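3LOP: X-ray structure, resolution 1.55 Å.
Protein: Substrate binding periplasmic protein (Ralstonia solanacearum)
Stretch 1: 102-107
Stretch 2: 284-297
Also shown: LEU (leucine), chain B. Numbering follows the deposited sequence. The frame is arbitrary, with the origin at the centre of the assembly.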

# COMPACT_ATOMS: atom_id res chain seq x y z
N LEU A 102 -8.41 -12.00 -3.00
CA LEU A 102 -7.44 -11.18 -2.29
C LEU A 102 -7.89 -9.74 -2.49
O LEU A 102 -7.77 -9.19 -3.58
CB LEU A 102 -6.03 -11.38 -2.87
CG LEU A 102 -4.96 -10.36 -2.48
CD1 LEU A 102 -4.96 -10.11 -0.99
CD2 LEU A 102 -3.59 -10.85 -2.94
N VAL A 103 -8.43 -9.15 -1.43
CA VAL A 103 -8.93 -7.79 -1.49
C VAL A 103 -7.91 -6.78 -0.98
O VAL A 103 -7.35 -6.94 0.10
CB VAL A 103 -10.23 -7.64 -0.66
CG1 VAL A 103 -10.71 -6.20 -0.67
CG2 VAL A 103 -11.31 -8.56 -1.22
N GLY A 104 -7.66 -5.77 -1.80
CA GLY A 104 -6.73 -4.72 -1.42
C GLY A 104 -5.28 -5.10 -1.20
O GLY A 104 -4.71 -4.77 -0.16
N PRO A 105 -4.64 -5.80 -2.15
CA PRO A 105 -3.23 -6.14 -1.95
C PRO A 105 -2.50 -4.83 -1.68
O PRO A 105 -2.76 -3.82 -2.34
CB PRO A 105 -2.84 -6.80 -3.28
CG PRO A 105 -3.81 -6.20 -4.27
CD PRO A 105 -5.10 -6.18 -3.50
N ALA A 106 -1.58 -4.84 -0.71
CA ALA A 106 -0.85 -3.63 -0.33
C ALA A 106 0.26 -3.21 -1.29
O ALA A 106 1.27 -2.65 -0.86
CB ALA A 106 -0.31 -3.80 1.08
N THR A 107 0.06 -3.47 -2.57
CA THR A 107 1.02 -3.11 -3.60
C THR A 107 0.25 -2.62 -4.82
O THR A 107 -0.81 -3.15 -5.14
CB THR A 107 1.91 -4.31 -4.01
OG1 THR A 107 2.41 -4.11 -5.34
CG2 THR A 107 1.12 -5.61 -3.96
N PHE A 284 -1.13 6.40 7.19
CA PHE A 284 -1.57 6.07 5.85
C PHE A 284 -1.80 4.57 5.67
O PHE A 284 -2.85 4.16 5.16
CB PHE A 284 -0.54 6.56 4.82
CG PHE A 284 -0.84 7.93 4.27
CD1 PHE A 284 -1.86 8.12 3.34
CD2 PHE A 284 -0.12 9.04 4.70
CE1 PHE A 284 -2.15 9.39 2.84
CE2 PHE A 284 -0.40 10.32 4.21
CZ PHE A 284 -1.42 10.49 3.28
N ARG A 285 -0.85 3.74 6.10
CA ARG A 285 -1.02 2.30 5.93
C ARG A 285 -2.14 1.73 6.81
O ARG A 285 -2.79 0.76 6.43
CB ARG A 285 0.30 1.56 6.18
CG ARG A 285 1.49 2.04 5.33
CD ARG A 285 1.11 2.40 3.89
NE ARG A 285 0.70 1.27 3.05
CZ ARG A 285 1.53 0.42 2.46
NH1 ARG A 285 2.85 0.54 2.60
NH2 ARG A 285 1.04 -0.54 1.69
N ALA A 286 -2.38 2.34 7.97
CA ALA A 286 -3.45 1.85 8.83
C ALA A 286 -4.78 2.17 8.17
O ALA A 286 -5.73 1.39 8.22
CB ALA A 286 -3.37 2.50 10.21
N VAL A 287 -4.85 3.34 7.53
CA VAL A 287 -6.07 3.72 6.83
C VAL A 287 -6.30 2.77 5.65
O VAL A 287 -7.44 2.41 5.36
CB VAL A 287 -5.98 5.19 6.33
CG1 VAL A 287 -7.11 5.49 5.34
CG2 VAL A 287 -6.08 6.13 7.52
N GLU A 288 -5.22 2.37 4.99
CA GLU A 288 -5.31 1.44 3.87
C GLU A 288 -5.93 0.12 4.34
O GLU A 288 -6.78 -0.46 3.66
CB GLU A 288 -3.92 1.18 3.27
CG GLU A 288 -3.95 0.41 1.96
CD GLU A 288 -2.56 0.22 1.36
OE1 GLU A 288 -1.65 1.01 1.68
OE2 GLU A 288 -2.39 -0.72 0.55
N GLY A 289 -5.52 -0.35 5.52
CA GLY A 289 -6.06 -1.59 6.05
C GLY A 289 -7.52 -1.44 6.44
O GLY A 289 -8.33 -2.35 6.22
N PHE A 290 -7.85 -0.29 7.03
CA PHE A 290 -9.20 0.04 7.46
C PHE A 290 -10.13 0.04 6.23
O PHE A 290 -11.20 -0.57 6.23
CB PHE A 290 -9.17 1.43 8.11
CG PHE A 290 -10.43 1.82 8.85
CD1 PHE A 290 -10.63 1.41 10.17
CD2 PHE A 290 -11.38 2.63 8.25
CE1 PHE A 290 -11.76 1.83 10.88
CE2 PHE A 290 -12.51 3.05 8.95
CZ PHE A 290 -12.70 2.65 10.27
N VAL A 291 -9.68 0.73 5.18
CA VAL A 291 -10.45 0.83 3.93
C VAL A 291 -10.64 -0.53 3.26
O VAL A 291 -11.74 -0.85 2.81
CB VAL A 291 -9.76 1.81 2.95
CG1 VAL A 291 -10.37 1.70 1.56
CG2 VAL A 291 -9.91 3.24 3.46
N ALA A 292 -9.58 -1.33 3.19
CA ALA A 292 -9.68 -2.64 2.57
C ALA A 292 -10.68 -3.50 3.32
O ALA A 292 -11.52 -4.17 2.72
CB ALA A 292 -8.32 -3.32 2.54
N ALA A 293 -10.60 -3.46 4.65
CA ALA A 293 -11.51 -4.23 5.48
C ALA A 293 -12.96 -3.80 5.27
O ALA A 293 -13.86 -4.64 5.21
CB ALA A 293 -11.13 -4.10 6.95
N LYS A 294 -13.19 -2.49 5.16
CA LYS A 294 -14.55 -1.99 4.96
C LYS A 294 -15.10 -2.41 3.60
O LYS A 294 -16.28 -2.75 3.49
CB LYS A 294 -14.58 -0.46 5.10
CG LYS A 294 -16.00 0.09 5.12
CD LYS A 294 -16.04 1.55 5.53
CE LYS A 294 -17.47 2.04 5.62
NZ LYS A 294 -17.54 3.47 6.05
N VAL A 295 -14.26 -2.38 2.57
CA VAL A 295 -14.69 -2.79 1.24
C VAL A 295 -15.09 -4.26 1.27
O VAL A 295 -16.11 -4.66 0.72
CB VAL A 295 -13.57 -2.57 0.20
CG1 VAL A 295 -13.91 -3.28 -1.10
CG2 VAL A 295 -13.38 -1.08 -0.05
N LEU A 296 -14.26 -5.08 1.92
CA LEU A 296 -14.54 -6.50 2.02
C LEU A 296 -15.82 -6.73 2.83
O LEU A 296 -16.64 -7.57 2.47
CB LEU A 296 -13.37 -7.23 2.69
CG LEU A 296 -13.56 -8.72 2.99
CD1 LEU A 296 -13.93 -9.49 1.72
CD2 LEU A 296 -12.28 -9.28 3.59
N ALA A 297 -15.99 -5.97 3.91
CA ALA A 297 -17.17 -6.11 4.74
C ALA A 297 -18.46 -5.85 3.96
O ALA A 297 -19.46 -6.54 4.16
CB ALA A 297 -17.09 -5.15 5.94
N LEU B . 3.69 -3.86 -0.68
CA LEU B . 5.02 -3.26 -0.34
C LEU B . 4.84 -2.16 0.69
O LEU B . 5.84 -1.85 1.37
CB LEU B . 5.65 -2.68 -1.59
CG LEU B . 5.53 -3.75 -2.67
CD1 LEU B . 5.21 -3.16 -3.96
CD2 LEU B . 6.78 -4.54 -2.73
OXT LEU B . 3.71 -1.64 0.81
O HOH W 1 -4.71 -1.96 -0.31

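The strand end and loop of residues 102-107 pack along one helix, 284-297, in a small contact that changes from apolar to polar toward the bound leucine. The apolar part centres on Val 103, whose CA-to-CB bond points toward the helix. Its CG2 lies 4.0 Å from CD1 of Leu 296, and its CG1 reaches 4.4 Å from CG1 of Val 295. CG1 also rests 4.0 Å from the carbonyl O of Ala 292, an oxygen already engaged by the helical hydrogen bond from Leu 296 N.

The backbones come closest where Gly 104 faces Ala 292, with their CA atoms 5.4 Å apart. Two features suit glycine here: its phi is positive (64°), and an ideal CB would lie 3.0 Å from Ala 292 CB, a clash.

Polar interactions take over at Ala 106. Within the helix, Arg 285 and Glu 288 form a salt bridge, NE to OE1 at 2.7 Å, which helps hold the guanidinium in place; a weak hydrogen bond from Arg 285 NH2 to the same OE1 (3.1 Å) supplements it. Across the contact, Arg 285 NH2 makes only a weak hydrogen bond to Ala 106 O, at 3.3 Å with an angle of 130°. The other carboxylate oxygen of Glu 288, OE2, sits 3.4 Å from Ala 106 CA. Water 1 lies 2.8 Å from Glu 288 OE2 and 2.8 Å from Gly 104 O, within hydrogen-bonding reach of both, the second geometry being weak; with more acceptors around it than protons, it need not serve both at once.

Both stretches bind the ligand, as expected of a substrate-binding protein. Ala 106 O accepts from the leucine N at 2.7 Å, while Arg 285 NH1 and NH2 both donate to the leucine OXT, at 2.9 and 3.0 Å.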